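Local coordinates for START domain-containing protein 10 (Homo sapiens, PDB 6SER) that transfers phosphatidylcholine and phosphatidylethanolamine between membranes, preferring species with a palmitoyl or stearoyl chain at sn-1 and an unsaturated 18-carbon chain at sn-2, at residues L86-Y91 / P223-K228; K93-N98 / K213-A218; L82-H87 / H232-L237. All coordinates share one frame; numbering follows the deposited sequence.

Interaction 1: residues L86-Y91 / P223-K228. With PO4 (phosphate ion), chain B.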
# COMPACT_ATOMS: atom_id res chain seq x y z
N LEU A 86 -6.57 -6.71 -1.16
CA LEU A 86 -5.72 -5.69 -0.55
C LEU A 86 -5.84 -5.70 0.97
O LEU A 86 -4.85 -5.44 1.66
CB LEU A 86 -6.07 -4.31 -1.10
CG LEU A 86 -5.66 -4.10 -2.57
CD1 LEU A 86 -6.03 -2.70 -3.06
CD2 LEU A 86 -4.18 -4.35 -2.72
N HIS A 87 -7.02 -6.01 1.51
CA HIS A 87 -7.22 -5.96 2.95
C HIS A 87 -6.71 -7.22 3.66
O HIS A 87 -6.32 -7.14 4.83
CB HIS A 87 -8.70 -5.78 3.28
CG HIS A 87 -9.11 -4.35 3.50
ND1 HIS A 87 -8.65 -3.61 4.57
CD2 HIS A 87 -9.95 -3.54 2.81
CE1 HIS A 87 -9.18 -2.40 4.52
NE2 HIS A 87 -9.97 -2.33 3.46
N ASP A 88 -6.69 -8.37 2.98
CA ASP A 88 -6.51 -9.67 3.64
C ASP A 88 -5.05 -9.90 3.97
O ASP A 88 -4.30 -10.47 3.18
CB ASP A 88 -7.05 -10.79 2.75
CG ASP A 88 -7.25 -12.09 3.51
OD1 ASP A 88 -8.30 -12.73 3.32
OD2 ASP A 88 -6.35 -12.47 4.29
N ILE A 89 -4.65 -9.49 5.18
CA ILE A 89 -3.26 -9.67 5.63
C ILE A 89 -2.85 -11.14 5.54
O ILE A 89 -1.74 -11.46 5.11
CB ILE A 89 -3.08 -9.13 7.06
CG1 ILE A 89 -3.03 -7.61 7.06
CG2 ILE A 89 -1.78 -9.65 7.67
CD1 ILE A 89 -4.25 -6.98 7.61
N GLU A 90 -3.75 -12.04 5.95
CA GLU A 90 -3.41 -13.47 5.97
C GLU A 90 -3.08 -13.99 4.58
O GLU A 90 -2.12 -14.74 4.40
CB GLU A 90 -4.56 -14.27 6.58
CG GLU A 90 -4.35 -15.75 6.45
CD GLU A 90 -5.53 -16.58 6.96
OE1 GLU A 90 -5.29 -17.74 7.33
OE2 GLU A 90 -6.68 -16.09 6.98
N TYR A 91 -3.89 -13.61 3.59
CA TYR A 91 -3.69 -14.02 2.20
C TYR A 91 -2.38 -13.51 1.60
O TYR A 91 -1.87 -14.13 0.66
CB TYR A 91 -4.87 -13.52 1.36
CG TYR A 91 -4.96 -14.07 -0.05
CD1 TYR A 91 -4.94 -15.44 -0.28
CD2 TYR A 91 -5.10 -13.22 -1.14
CE1 TYR A 91 -5.05 -15.95 -1.58
CE2 TYR A 91 -5.21 -13.71 -2.43
CZ TYR A 91 -5.19 -15.07 -2.64
OH TYR A 91 -5.30 -15.56 -3.92
N PRO A 223 -11.40 -16.14 -4.32
CA PRO A 223 -12.66 -16.72 -3.82
C PRO A 223 -12.53 -18.17 -3.37
O PRO A 223 -13.04 -18.52 -2.30
CB PRO A 223 -13.60 -16.57 -5.03
CG PRO A 223 -13.07 -15.33 -5.74
CD PRO A 223 -11.58 -15.49 -5.63
N GLU A 224 -11.83 -19.00 -4.14
CA GLU A 224 -11.64 -20.40 -3.76
C GLU A 224 -10.77 -20.52 -2.52
O GLU A 224 -11.07 -21.32 -1.62
CB GLU A 224 -11.03 -21.19 -4.92
CG GLU A 224 -12.01 -21.46 -6.05
CD GLU A 224 -11.34 -22.13 -7.25
OE1 GLU A 224 -10.12 -21.95 -7.44
OE2 GLU A 224 -12.05 -22.85 -8.00
N TRP A 225 -9.68 -19.75 -2.45
CA TRP A 225 -8.83 -19.79 -1.27
C TRP A 225 -9.58 -19.32 -0.02
O TRP A 225 -9.50 -19.94 1.04
CB TRP A 225 -7.58 -18.94 -1.49
CG TRP A 225 -6.61 -19.00 -0.36
CD1 TRP A 225 -5.56 -19.86 -0.21
CD2 TRP A 225 -6.62 -18.17 0.81
NE1 TRP A 225 -4.90 -19.61 0.96
CE2 TRP A 225 -5.53 -18.58 1.61
CE3 TRP A 225 -7.43 -17.12 1.25
CZ2 TRP A 225 -5.24 -17.98 2.84
CZ3 TRP A 225 -7.13 -16.51 2.46
CH2 TRP A 225 -6.05 -16.95 3.25
N LYS A 226 -10.32 -18.21 -0.15
CA LYS A 226 -10.99 -17.64 1.02
C LYS A 226 -12.12 -18.54 1.51
O LYS A 226 -12.43 -18.56 2.70
CB LYS A 226 -11.50 -16.24 0.67
CG LYS A 226 -12.12 -15.45 1.82
CD LYS A 226 -11.25 -15.46 3.08
CE LYS A 226 -11.80 -14.49 4.12
NZ LYS A 226 -11.20 -14.72 5.46
N GLN A 227 -12.73 -19.31 0.59
CA GLN A 227 -13.72 -20.30 0.98
C GLN A 227 -13.13 -21.38 1.88
O GLN A 227 -13.84 -21.94 2.72
CB GLN A 227 -14.32 -20.94 -0.28
CG GLN A 227 -15.32 -22.03 0.00
CD GLN A 227 -16.49 -21.53 0.82
OE1 GLN A 227 -17.05 -20.47 0.53
NE2 GLN A 227 -16.85 -22.28 1.86
N LYS A 228 -11.84 -21.67 1.74
CA LYS A 228 -11.19 -22.64 2.62
C LYS A 228 -10.60 -22.02 3.88
O LYS A 228 -10.03 -22.75 4.69
CB LYS A 228 -10.07 -23.38 1.87
CG LYS A 228 -10.51 -24.15 0.63
CD LYS A 228 -9.32 -24.77 -0.08
CE LYS A 228 -9.72 -25.35 -1.42
NZ LYS A 228 -8.55 -25.81 -2.21
P PO4 B . -3.04 -22.77 2.50
O1 PO4 B . -2.94 -21.35 2.55
O2 PO4 B . -1.78 -23.35 2.64
O3 PO4 B . -3.59 -23.12 1.27
O4 PO4 B . -3.87 -23.24 3.56
O HOH W 1 -8.57 -14.51 5.36
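Trp225, near the end of helix 197-227, lays one face of its indole against Tyr91 and reaches Glu90 with its far rim. Its CB points toward 86-91, and CG stands anti to the backbone N (chi1 -176°). CB touches Tyr91 CE1 at 3.9 Å, and CG comes to 3.6 Å from the same CE1. Further out, CE3 lies 3.4 Å from Tyr91 CD1, which sits over the indole face near its rim; the two ring planes are inclined by 49°. CZ3 passes Tyr91 CB, and at the tip CH2 meets Glu90 CD at 3.8 Å, the carboxylate standing nearly upright to the indole plane. On the pyrrole side NE1 donates to O1 of a phosphate ion at 3.1 Å and 158°; the ion, probably from the crystallisation liquor, is also held by His229.

Beside the ring, Asp88 caps the helix after it: OD2 accepts from Tyr91 N at 2.8 Å, from above the carboxylate plane. OD1 takes a hydrogen bond from Tyr222 OH and stays 4.1 Å from Lys226 NZ, too far for a salt bridge. A water bridges this distance, accepting from Lys226 NZ at 2.6 Å and lying close to Asp88 OD1 and Glu90 OE2. NZ also lies among the carbonyls of His229, Leu230 and Phe233, which share its protons with the water, while Tyr91 OH bonds to Ala218 O. The contact packs the start of helix 89-95 against the end of the long C-terminal helix, the one gripped by the curved sheet in the helix-grip fold of START domains.

Interaction 2: residues K93-N98 / K213-A218. With PO4 (phosphate ion), chain B.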
# COMPACT_ATOMS: atom_id res chain seq x y z
N LYS A 93 0.66 -13.70 2.49
CA LYS A 93 1.71 -14.71 2.45
C LYS A 93 1.44 -15.81 1.44
O LYS A 93 2.36 -16.54 1.08
CB LYS A 93 1.90 -15.33 3.83
CG LYS A 93 2.71 -14.46 4.76
CD LYS A 93 2.71 -15.06 6.15
CE LYS A 93 3.54 -14.21 7.07
NZ LYS A 93 3.52 -14.73 8.45
N LYS A 94 0.20 -15.94 0.96
CA LYS A 94 -0.07 -16.95 -0.05
C LYS A 94 0.48 -16.56 -1.41
O LYS A 94 1.08 -17.39 -2.10
CB LYS A 94 -1.58 -17.22 -0.12
CG LYS A 94 -1.99 -18.33 -1.09
CD LYS A 94 -1.56 -19.72 -0.61
CE LYS A 94 -1.95 -20.80 -1.64
NZ LYS A 94 -1.57 -22.18 -1.21
N TRP A 95 0.31 -15.29 -1.82
CA TRP A 95 0.69 -14.85 -3.16
C TRP A 95 1.85 -13.86 -3.23
O TRP A 95 2.36 -13.63 -4.33
CB TRP A 95 -0.51 -14.22 -3.88
CG TRP A 95 -1.03 -12.97 -3.21
CD1 TRP A 95 -1.96 -12.91 -2.21
CD2 TRP A 95 -0.65 -11.61 -3.50
NE1 TRP A 95 -2.18 -11.60 -1.85
CE2 TRP A 95 -1.39 -10.79 -2.62
CE3 TRP A 95 0.23 -11.02 -4.40
CZ2 TRP A 95 -1.27 -9.40 -2.63
CZ3 TRP A 95 0.35 -9.64 -4.41
CH2 TRP A 95 -0.40 -8.85 -3.53
N ASP A 96 2.27 -13.27 -2.11
CA ASP A 96 3.36 -12.29 -2.11
C ASP A 96 4.66 -13.05 -1.82
O ASP A 96 4.88 -13.51 -0.70
CB ASP A 96 3.10 -11.19 -1.07
CG ASP A 96 4.22 -10.15 -0.97
OD1 ASP A 96 5.38 -10.43 -1.33
OD2 ASP A 96 3.94 -9.03 -0.48
N SER A 97 5.50 -13.18 -2.85
CA SER A 97 6.71 -13.99 -2.71
C SER A 97 7.82 -13.29 -1.95
O SER A 97 8.82 -13.94 -1.62
CB SER A 97 7.21 -14.40 -4.10
OG SER A 97 7.20 -13.28 -4.96
N ASN A 98 7.68 -12.00 -1.64
CA ASN A 98 8.71 -11.27 -0.91
C ASN A 98 8.44 -11.13 0.59
O ASN A 98 9.40 -10.97 1.36
CB ASN A 98 8.89 -9.88 -1.51
CG ASN A 98 9.62 -9.92 -2.84
OD1 ASN A 98 10.21 -10.94 -3.20
ND2 ASN A 98 9.58 -8.82 -3.57
N LYS A 213 0.45 -7.56 -11.86
CA LYS A 213 -0.16 -8.73 -12.48
C LYS A 213 -0.15 -9.92 -11.54
O LYS A 213 -1.06 -10.75 -11.59
CB LYS A 213 0.53 -9.06 -13.80
CG LYS A 213 -0.14 -8.40 -15.03
CD LYS A 213 -1.64 -8.72 -15.08
CE LYS A 213 -2.37 -8.03 -16.23
NZ LYS A 213 -3.86 -8.26 -16.18
N LYS A 214 0.86 -10.02 -10.66
CA LYS A 214 0.81 -11.03 -9.62
C LYS A 214 -0.39 -10.81 -8.71
O LYS A 214 -1.12 -11.76 -8.39
CB LYS A 214 2.11 -11.02 -8.81
CG LYS A 214 3.10 -12.08 -9.26
CD LYS A 214 4.50 -11.82 -8.73
CE LYS A 214 5.43 -12.99 -9.05
NZ LYS A 214 5.31 -13.43 -10.47
N MET A 215 -0.64 -9.56 -8.32
CA MET A 215 -1.84 -9.25 -7.55
C MET A 215 -3.10 -9.62 -8.32
O MET A 215 -4.07 -10.13 -7.74
CB MET A 215 -1.86 -7.77 -7.18
CG MET A 215 -3.08 -7.38 -6.37
SD MET A 215 -3.29 -5.60 -6.22
CE MET A 215 -1.70 -5.11 -5.57
N TYR A 216 -3.12 -9.35 -9.63
CA TYR A 216 -4.31 -9.67 -10.41
C TYR A 216 -4.58 -11.17 -10.41
O TYR A 216 -5.72 -11.61 -10.23
CB TYR A 216 -4.16 -9.15 -11.84
CG TYR A 216 -5.16 -9.78 -12.79
CD1 TYR A 216 -6.48 -9.34 -12.82
CD2 TYR A 216 -4.79 -10.81 -13.64
CE1 TYR A 216 -7.41 -9.91 -13.67
CE2 TYR A 216 -5.72 -11.39 -14.50
CZ TYR A 216 -7.02 -10.93 -14.51
OH TYR A 216 -7.95 -11.50 -15.37
N LYS A 217 -3.53 -11.98 -10.60
CA LYS A 217 -3.71 -13.43 -10.55
C LYS A 217 -4.20 -13.87 -9.18
O LYS A 217 -4.99 -14.81 -9.07
CB LYS A 217 -2.41 -14.15 -10.91
CG LYS A 217 -1.98 -13.98 -12.36
CD LYS A 217 -0.79 -14.88 -12.71
CE LYS A 217 -0.42 -14.73 -14.18
NZ LYS A 217 0.40 -15.88 -14.68
N ALA A 218 -3.74 -13.19 -8.12
CA ALA A 218 -4.20 -13.52 -6.78
C ALA A 218 -5.70 -13.31 -6.64
O ALA A 218 -6.39 -14.10 -5.98
CB ALA A 218 -3.44 -12.70 -5.74
P PO4 B . -3.04 -22.77 2.50
O1 PO4 B . -2.94 -21.35 2.55
O2 PO4 B . -1.78 -23.35 2.64
O3 PO4 B . -3.59 -23.12 1.27
O4 PO4 B . -3.87 -23.24 3.56
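Directly after Trp95, the residue that carries most of the packing against Ala218 and Met215, Asp96 OD2 is held by two groups: Arg92 NH1 in a salt bridge and Tyr117 OH in a hydrogen bond. The other carboxylate oxygen, OD1, accepts from Asn98 N at 2.8 Å with an N-H...O angle of 145°, closing an Asx turn, and receives a weak bond from Val99 N. The carboxylate thus fixes the turn by which helix 89-95 passes into strand 99-109, and Trp95 is presented from the last turn of that helix.

Trp95 holds its CG between the backbone N and the carbonyl carbon (chi1 63°), and the indole lies against helix 197-227. Ala218 CB comes over one face: it is 3.5 Å from Trp95 CG and 3.7 Å from the centroid of the five-membered ring, 20° off the normal, a CH-pi contact. The six-membered ring continues along the helix, where CZ3 reaches Met215 CA at 3.8 Å and Met215 CB at 4.0 Å; the indole and the Met215 chain run alongside each other in the same sense.

In START domains the C-terminal helix closes over the curved sheet and covers the lipid cavity. Met215, buried, faces inward onto Leu82 and Leu86 and lies about 4 Å from a bound triethylene glycol, which probably came from the crystallisation liquor but may mark part of this pocket. Trp95 also rests on Val85 of helix 79-87, and its ring meets that of Tyr91.

On the outer surface, Lys94 NZ makes a weak 3.3 Å hydrogen bond to O3 of the phosphate ion; this lysine, unmodified here, is a succinylation site by similarity.

Interaction 3: residues L82-H87 / H232-L237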
# COMPACT_ATOMS: atom_id res chain seq x y z
N LEU A 82 -11.00 -7.30 -5.49
CA LEU A 82 -9.73 -6.62 -5.36
C LEU A 82 -9.60 -5.95 -3.99
O LEU A 82 -8.52 -5.95 -3.39
CB LEU A 82 -9.58 -5.61 -6.50
CG LEU A 82 -8.27 -4.87 -6.75
CD1 LEU A 82 -7.08 -5.82 -6.83
CD2 LEU A 82 -8.45 -4.15 -8.03
N TYR A 83 -10.71 -5.44 -3.46
CA TYR A 83 -10.69 -4.80 -2.14
C TYR A 83 -10.36 -5.82 -1.04
O TYR A 83 -9.52 -5.56 -0.18
CB TYR A 83 -12.04 -4.13 -1.88
CG TYR A 83 -12.14 -3.25 -0.65
CD1 TYR A 83 -11.29 -2.15 -0.48
CD2 TYR A 83 -13.10 -3.49 0.33
CE1 TYR A 83 -11.39 -1.33 0.65
CE2 TYR A 83 -13.21 -2.67 1.45
CZ TYR A 83 -12.36 -1.59 1.61
OH TYR A 83 -12.47 -0.79 2.73
N ASP A 84 -11.02 -6.99 -1.07
CA ASP A 84 -10.73 -8.04 -0.10
C ASP A 84 -9.26 -8.42 -0.13
O ASP A 84 -8.63 -8.63 0.92
CB ASP A 84 -11.58 -9.28 -0.38
CG ASP A 84 -13.04 -9.08 -0.02
OD1 ASP A 84 -13.37 -8.12 0.72
OD2 ASP A 84 -13.86 -9.91 -0.47
N VAL A 85 -8.69 -8.53 -1.34
CA VAL A 85 -7.32 -9.01 -1.48
C VAL A 85 -6.34 -8.00 -0.90
O VAL A 85 -5.38 -8.36 -0.21
CB VAL A 85 -7.03 -9.30 -2.96
CG1 VAL A 85 -5.55 -9.60 -3.19
CG2 VAL A 85 -7.91 -10.45 -3.43
N LEU A 86 -6.57 -6.71 -1.16
CA LEU A 86 -5.72 -5.69 -0.55
C LEU A 86 -5.84 -5.70 0.97
O LEU A 86 -4.85 -5.44 1.66
CB LEU A 86 -6.07 -4.31 -1.10
CG LEU A 86 -5.66 -4.10 -2.57
CD1 LEU A 86 -6.03 -2.70 -3.06
CD2 LEU A 86 -4.18 -4.35 -2.72
N HIS A 87 -7.02 -6.01 1.51
CA HIS A 87 -7.22 -5.96 2.95
C HIS A 87 -6.71 -7.22 3.66
O HIS A 87 -6.32 -7.14 4.83
CB HIS A 87 -8.70 -5.78 3.28
CG HIS A 87 -9.11 -4.35 3.50
ND1 HIS A 87 -8.65 -3.61 4.57
CD2 HIS A 87 -9.95 -3.54 2.81
CE1 HIS A 87 -9.18 -2.40 4.52
NE2 HIS A 87 -9.97 -2.33 3.46
N HIS A 232 -16.44 -16.27 6.07
CA HIS A 232 -17.26 -15.25 6.72
C HIS A 232 -16.43 -14.22 7.47
O HIS A 232 -16.95 -13.16 7.82
CB HIS A 232 -18.24 -15.88 7.72
CG HIS A 232 -19.03 -17.03 7.16
ND1 HIS A 232 -19.56 -18.04 7.96
CD2 HIS A 232 -19.39 -17.34 5.89
CE1 HIS A 232 -20.19 -18.91 7.20
NE2 HIS A 232 -20.11 -18.51 5.94
N PHE A 233 -15.16 -14.52 7.74
CA PHE A 233 -14.30 -13.66 8.55
C PHE A 233 -13.62 -12.62 7.67
O PHE A 233 -12.59 -12.90 7.04
CB PHE A 233 -13.28 -14.50 9.31
CG PHE A 233 -12.48 -13.74 10.32
CD1 PHE A 233 -11.13 -14.00 10.48
CD2 PHE A 233 -13.08 -12.78 11.12
CE1 PHE A 233 -10.38 -13.31 11.41
CE2 PHE A 233 -12.34 -12.09 12.06
CZ PHE A 233 -10.99 -12.36 12.21
N LYS A 234 -14.20 -11.43 7.62
CA LYS A 234 -13.67 -10.30 6.85
C LYS A 234 -13.84 -9.06 7.71
O LYS A 234 -14.78 -8.28 7.51
CB LYS A 234 -14.38 -10.15 5.51
CG LYS A 234 -14.19 -11.32 4.56
CD LYS A 234 -14.86 -11.05 3.22
CE LYS A 234 -14.62 -12.19 2.26
NZ LYS A 234 -15.26 -11.94 0.93
N PRO A 235 -12.97 -8.87 8.70
CA PRO A 235 -13.12 -7.71 9.60
C PRO A 235 -13.01 -6.37 8.91
O PRO A 235 -13.46 -5.37 9.49
CB PRO A 235 -11.98 -7.90 10.62
CG PRO A 235 -10.99 -8.80 9.93
CD PRO A 235 -11.85 -9.74 9.11
N TRP A 236 -12.42 -6.29 7.71
CA TRP A 236 -12.39 -5.02 6.99
C TRP A 236 -13.78 -4.61 6.51
O TRP A 236 -14.03 -3.42 6.29
CB TRP A 236 -11.42 -5.07 5.82
CG TRP A 236 -11.60 -6.25 4.90
CD1 TRP A 236 -12.31 -6.28 3.72
CD2 TRP A 236 -11.04 -7.56 5.06
NE1 TRP A 236 -12.24 -7.53 3.15
CE2 TRP A 236 -11.47 -8.33 3.95
CE3 TRP A 236 -10.24 -8.17 6.03
CZ2 TRP A 236 -11.10 -9.67 3.79
CZ3 TRP A 236 -9.89 -9.50 5.87
CH2 TRP A 236 -10.32 -10.23 4.76
N LEU A 237 -14.68 -5.58 6.33
CA LEU A 237 -16.08 -5.30 6.02
C LEU A 237 -16.95 -5.24 7.26
O LEU A 237 -17.96 -4.53 7.27
CB LEU A 237 -16.63 -6.38 5.07
CG LEU A 237 -15.86 -6.61 3.78
CD1 LEU A 237 -16.54 -7.67 2.90
CD2 LEU A 237 -15.72 -5.29 3.03
O HOH W 2 -14.41 -1.49 4.51
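Trp236 has its CG in the crowded position between the backbone N and the carbonyl carbon (chi1 51°), which places CG beside His87 CB, while in Asp84 CG is anti to the carbonyl carbon (chi1 -72°), putting the carboxylate carbon near the indole N-H. Trp236 NE1 donates to Asp84 OD1 at 2.7 Å, almost straight at 174° and in the indole plane, though from above the plane of the carboxylate. The extended side chain of Lys234 crosses Asp84 at about a right angle, and NZ forms a 2.8 Å salt bridge with OD2. Each oxygen of this buried carboxylate therefore has a donor, and the lysine would probably favour the ionised form of the carboxylate.

The contact ties the chain after the C-terminal helix of the START fold back onto helix 79-87, beside Tyr222 of helix 197-227. Here His87 and Trp236 exchange CH-pi contacts: His87 CB sits 3.5 Å from the centroid of the indole five-membered ring, and Trp236 CB 3.4 Å from that of the imidazole. The two ring planes are almost parallel but displaced, with the CB of each residue over the ring of the other. Lys234 CB covers the opposite indole face.

At the edge of the Tyr83 ring, CE2 touches Leu237 CD2 at 4.0 Å. Tyr83 OH accepts a weak bond from His87 NE2, and a water links the same hydroxyl to Trp236 O, 2.7 Å from each.

The three contacts lie on the same side of the chain's centre. The centres of interactions 1 and 3 are about 8 Å apart, those of 1 and 2 about 11 Å, and those of 2 and 3 about 15 Å. Interactions 1 and 3 share Leu86 and His87 of helix 79-87; interactions 1 and 2 share helices 89-95 and 197-227 and the phosphate ion. Interaction 2 is nested within the loops closed by interactions 1 and 3, which start from overlapping stretches. Successive turns of the short helices are thus matched in reverse order along the C-terminal helix and its tail, so the two short helices of this lipid-carrying START domain pack along the end of that helix and the chain that follows it.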